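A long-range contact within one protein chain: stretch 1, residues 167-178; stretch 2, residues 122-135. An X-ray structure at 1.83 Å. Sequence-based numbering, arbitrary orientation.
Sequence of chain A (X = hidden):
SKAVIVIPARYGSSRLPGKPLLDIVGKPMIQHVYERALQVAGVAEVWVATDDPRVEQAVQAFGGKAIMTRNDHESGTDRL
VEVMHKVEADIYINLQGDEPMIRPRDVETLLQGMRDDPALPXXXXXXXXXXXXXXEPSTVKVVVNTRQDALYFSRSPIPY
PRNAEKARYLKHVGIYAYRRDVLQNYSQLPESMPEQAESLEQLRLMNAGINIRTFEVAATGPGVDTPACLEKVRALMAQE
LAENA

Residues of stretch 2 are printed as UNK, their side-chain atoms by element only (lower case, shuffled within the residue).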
# COMPACT_ATOMS: atom_id res chain seq x y z
N ALA A 167 -3.69 -8.74 -13.50
CA ALA A 167 -2.90 -7.61 -13.00
C ALA A 167 -2.85 -6.43 -13.99
O ALA A 167 -2.67 -6.63 -15.20
CB ALA A 167 -1.49 -8.06 -12.66
N ARG A 168 -3.03 -5.23 -13.45
CA ARG A 168 -2.95 -3.99 -14.22
C ARG A 168 -1.97 -3.11 -13.41
O ARG A 168 -2.09 -3.00 -12.19
CB ARG A 168 -4.33 -3.35 -14.32
CG ARG A 168 -4.36 -2.15 -15.25
CD ARG A 168 -5.79 -1.64 -15.47
NE ARG A 168 -5.77 -0.46 -16.34
CZ ARG A 168 -5.74 0.80 -15.92
NH1 ARG A 168 -5.72 1.10 -14.63
NH2 ARG A 168 -5.67 1.78 -16.82
N TYR A 169 -0.94 -2.60 -14.08
CA TYR A 169 0.09 -1.80 -13.45
C TYR A 169 -0.03 -0.31 -13.75
O TYR A 169 -0.45 0.09 -14.84
CB TYR A 169 1.48 -2.29 -13.88
CG TYR A 169 1.76 -3.68 -13.36
CD1 TYR A 169 2.18 -3.87 -12.05
CD2 TYR A 169 1.48 -4.82 -14.14
CE1 TYR A 169 2.31 -5.14 -11.51
CE2 TYR A 169 1.60 -6.10 -13.61
CZ TYR A 169 2.02 -6.25 -12.29
OH TYR A 169 2.15 -7.49 -11.72
N LEU A 170 0.32 0.50 -12.74
CA LEU A 170 0.32 1.96 -12.84
C LEU A 170 1.68 2.48 -12.46
O LEU A 170 2.22 2.12 -11.43
CB LEU A 170 -0.71 2.58 -11.88
CG LEU A 170 -2.19 2.33 -12.17
CD1 LEU A 170 -3.05 2.77 -10.99
CD2 LEU A 170 -2.59 3.04 -13.47
N LYS A 171 2.25 3.30 -13.33
CA LYS A 171 3.52 3.93 -13.06
C LYS A 171 3.24 5.31 -12.42
O LYS A 171 2.39 6.07 -12.88
CB LYS A 171 4.29 4.15 -14.36
CG LYS A 171 5.54 5.00 -14.18
CD LYS A 171 6.22 5.22 -15.52
CE LYS A 171 7.53 5.97 -15.32
NZ LYS A 171 8.37 5.88 -16.54
N HIS A 172 3.99 5.61 -11.36
CA HIS A 172 3.86 6.89 -10.67
C HIS A 172 4.64 7.95 -11.46
O HIS A 172 5.79 7.72 -11.86
CB HIS A 172 4.42 6.75 -9.25
CG HIS A 172 4.50 8.05 -8.51
ND1 HIS A 172 3.48 8.97 -8.49
CD2 HIS A 172 5.51 8.58 -7.78
CE1 HIS A 172 3.85 10.02 -7.78
NE2 HIS A 172 5.07 9.81 -7.34
N VAL A 173 3.98 9.08 -11.74
CA VAL A 173 4.58 10.23 -12.45
C VAL A 173 4.86 11.26 -11.35
O VAL A 173 3.93 11.76 -10.73
CB VAL A 173 3.58 10.83 -13.50
CG1 VAL A 173 4.19 12.09 -14.14
CG2 VAL A 173 3.27 9.79 -14.59
N GLY A 174 6.14 11.55 -11.14
CA GLY A 174 6.62 12.43 -10.08
C GLY A 174 6.29 13.91 -10.00
O GLY A 174 7.16 14.72 -9.67
N ILE A 175 5.03 14.25 -10.26
CA ILE A 175 4.52 15.63 -10.18
C ILE A 175 3.56 15.62 -9.01
O ILE A 175 2.66 14.77 -8.94
CB ILE A 175 3.75 16.01 -11.43
CG1 ILE A 175 4.71 16.06 -12.61
CG2 ILE A 175 3.09 17.37 -11.25
CD1 ILE A 175 4.03 16.28 -13.92
N TYR A 176 3.72 16.58 -8.10
CA TYR A 176 2.89 16.66 -6.90
C TYR A 176 2.24 18.02 -6.68
O TYR A 176 2.78 19.03 -7.11
CB TYR A 176 3.75 16.42 -5.66
CG TYR A 176 4.43 15.09 -5.56
CD1 TYR A 176 5.68 14.88 -6.16
CD2 TYR A 176 3.87 14.04 -4.83
CE1 TYR A 176 6.36 13.66 -6.02
CE2 TYR A 176 4.53 12.82 -4.68
CZ TYR A 176 5.76 12.64 -5.27
OH TYR A 176 6.43 11.46 -5.09
N ALA A 177 1.07 18.01 -6.04
CA ALA A 177 0.36 19.24 -5.64
C ALA A 177 0.22 19.08 -4.11
O ALA A 177 -0.25 18.05 -3.62
CB ALA A 177 -1.02 19.33 -6.29
N TYR A 178 0.67 20.08 -3.37
CA TYR A 178 0.60 20.05 -1.91
C TYR A 178 -0.18 21.22 -1.39
O TYR A 178 -0.01 22.32 -1.88
CB TYR A 178 1.99 20.20 -1.27
CG TYR A 178 3.00 19.15 -1.63
CD1 TYR A 178 3.13 17.99 -0.86
CD2 TYR A 178 3.86 19.33 -2.69
CE1 TYR A 178 4.10 17.05 -1.13
CE2 TYR A 178 4.85 18.38 -2.98
CZ TYR A 178 4.96 17.26 -2.19
OH TYR A 178 5.94 16.33 -2.44
N UNK A 122 -2.61 16.05 -0.54
CA UNK A 122 -1.61 15.87 -1.60
C UNK A 122 -2.21 15.09 -2.76
O UNK A 122 -3.04 14.19 -2.55
c UNK A 122 -0.40 15.04 -1.07
c UNK A 122 0.70 14.93 -2.13
c UNK A 122 0.15 15.63 0.24
N UNK A 123 -1.81 15.45 -3.97
CA UNK A 123 -2.26 14.76 -5.18
C UNK A 123 -1.04 14.54 -6.08
O UNK A 123 -0.06 15.28 -6.02
c UNK A 123 -3.33 15.56 -5.90
N UNK A 124 -1.08 13.48 -6.88
CA UNK A 124 0.00 13.17 -7.79
C UNK A 124 -0.59 12.45 -9.00
O UNK A 124 -1.81 12.27 -9.07
o UNK A 124 2.25 12.26 -7.97
c UNK A 124 1.12 12.34 -7.10
c UNK A 124 0.62 10.90 -6.74
N UNK A 125 0.26 12.08 -9.95
CA UNK A 125 -0.19 11.44 -11.18
C UNK A 125 0.35 10.04 -11.42
O UNK A 125 1.36 9.64 -10.85
c UNK A 125 0.29 14.48 -13.62
c UNK A 125 -1.87 13.74 -12.53
c UNK A 125 0.21 12.32 -12.38
c UNK A 125 -0.34 13.75 -12.44
N UNK A 126 -0.33 9.31 -12.31
CA UNK A 126 0.08 7.96 -12.68
C UNK A 126 -0.48 7.64 -14.08
O UNK A 126 -1.39 8.33 -14.57
s UNK A 126 -2.18 6.71 -11.63
c UNK A 126 -0.42 6.94 -11.65
N UNK A 127 0.11 6.66 -14.75
CA UNK A 127 -0.41 6.21 -16.06
C UNK A 127 -0.18 4.70 -16.17
O UNK A 127 0.69 4.14 -15.49
c UNK A 127 0.18 6.99 -17.26
c UNK A 127 2.73 7.51 -17.31
c UNK A 127 1.64 6.74 -17.52
n UNK A 127 2.10 5.59 -18.14
n UNK A 127 3.82 6.83 -17.80
c UNK A 127 3.41 5.67 -18.29
N UNK A 128 -1.01 4.03 -16.97
CA UNK A 128 -0.90 2.58 -17.15
C UNK A 128 0.37 2.15 -17.86
O UNK A 128 0.87 2.85 -18.74
c UNK A 128 -2.12 2.06 -17.91
N UNK A 129 0.95 1.04 -17.40
CA UNK A 129 2.14 0.47 -18.02
C UNK A 129 1.94 -1.05 -18.11
O UNK A 129 1.08 -1.61 -17.43
c UNK A 129 4.64 0.35 -15.04
c UNK A 129 3.46 0.77 -17.24
c UNK A 129 3.33 0.39 -15.77
c UNK A 129 3.83 2.27 -17.37
N UNK A 130 2.70 -1.69 -18.98
CA UNK A 130 2.65 -3.13 -19.18
C UNK A 130 3.41 -3.81 -18.05
O UNK A 130 4.21 -3.17 -17.36
c UNK A 130 3.35 -3.47 -20.50
o UNK A 130 4.76 -3.28 -20.41
N UNK A 131 3.20 -5.12 -17.91
CA UNK A 131 3.89 -5.89 -16.88
C UNK A 131 5.40 -5.89 -17.07
O UNK A 131 6.16 -5.86 -16.09
c UNK A 131 3.36 -7.33 -16.87
N UNK A 132 5.86 -5.89 -18.32
CA UNK A 132 7.29 -5.89 -18.60
C UNK A 132 7.95 -4.59 -18.10
O UNK A 132 9.05 -4.63 -17.54
c UNK A 132 7.55 -6.07 -20.07
N UNK A 133 7.29 -3.46 -18.31
CA UNK A 133 7.82 -2.17 -17.83
C UNK A 133 7.79 -2.09 -16.30
O UNK A 133 8.67 -1.50 -15.68
o UNK A 133 6.67 1.53 -19.34
o UNK A 133 6.85 0.99 -21.46
c UNK A 133 7.01 -1.00 -18.39
c UNK A 133 6.87 0.69 -20.25
c UNK A 133 7.17 -0.76 -19.87
N UNK A 134 6.76 -2.69 -15.70
CA UNK A 134 6.62 -2.71 -14.24
C UNK A 134 7.72 -3.50 -13.53
O UNK A 134 7.96 -3.30 -12.34
c UNK A 134 5.25 -3.25 -13.86
N UNK A 135 8.42 -4.37 -14.25
CA UNK A 135 9.50 -5.17 -13.63
C UNK A 135 10.74 -4.39 -13.18
O UNK A 135 11.46 -4.83 -12.28
c UNK A 135 9.91 -6.31 -14.57
O HOH W 1 6.47 7.51 -18.18
O HOH W 2 -0.99 -3.25 -16.92
O HOH W 3 6.69 4.47 -19.08

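Position 122 carries three carbons, one bearing the other two, and they pack against the rings of Tyr176 and Tyr178. A short beta-branched side chain of carbon alone is valine: Val122, whose CG2 lies 4.0 Å from Tyr178 CD1.

Position 123 has one carbon, the mark of alanine. Ala123 exchanges a pair of backbone bonds with Ala177, its N reaching Ala177 O at 3.1 Å and its O receiving Ala177 N at 3.0 Å; the two CB atoms, on the same face, stand 4.4 Å apart.

At 124 a first carbon carries one oxygen and one carbon, so the residue is threonine. The hydroxyl of Thr124 donates to the backbone where the strand of stretch 1 is irregular, OG1 to Ile175 O at 2.7 Å, although OG1 sits too close to a neighbour for its place to be certain.

Position 125 shows four carbons forked at the second, which is leucine. Its CB meets Val173 CB at 3.9 Å, and CD1 of Leu125 approaches Ile175 CD1 at 4.2 Å. The backbone O takes two bonds, from Val173 N at 2.8 Å and from His172 ND1 at 3.2 Å, while Leu125 N finds no partner.

Position 126 holds a carbon and then a sulfur: cysteine. SG of Cys126 rests 4.1 Å from Leu170 CD1, an apolar contact.

At 127 one carbon leads to a five-membered ring of three carbons and two nitrogens, hence histidine. The CB of Lys171 lies over one face of the His127 ring. The backbones pair both ways, Lys171 N to His127 O at 2.8 Å and His127 N to Lys171 O at 3.0 Å, and a water joins NE2 to Lys171 NZ.

Position 128 again has a single carbon, giving alanine; Ala128 CB touches Arg168 NH2 at 3.7 Å.

Position 129 has four carbons, forked at the first, with one arm two carbons long: isoleucine. Ile129 packs CG1 3.8 Å from Tyr169 CB and CG2 3.6 Å from Lys171 CB, and its N bonds Tyr169 O at 3.1 Å.

Position 130 has a carbon and an oxygen, so serine. Ser130 points away from stretch 1 and instead caps the short helix.

Position 131, one carbon, is alanine, with CB 3.9 Å from Tyr169 CE2. Position 132, also one carbon, is alanine and makes no contact.

Position 133 has three carbons, the last with two oxygens: glutamate. The N of Glu133 gives the capping bond to Ser130 OG at 3.3 Å, and a water links OE2 weakly to Lys171 NZ.

Position 134 is alanine by its lone carbon, and CB lies over a face of the Tyr169 ring, 3.6 Å from CG. Position 135, likewise one carbon, is alanine, free of stretch 1.

The rule is an antiparallel ladder, with the Thr124 hydroxyl bonding where its rhythm is interrupted. Leu125, His127 and Ile129 share one face with Val173, Lys171 and Tyr169, and Ala131 and Ala134 extend the packing around the tyrosine.

Stretch 2 (122-135) VATLCHAISAAEAA
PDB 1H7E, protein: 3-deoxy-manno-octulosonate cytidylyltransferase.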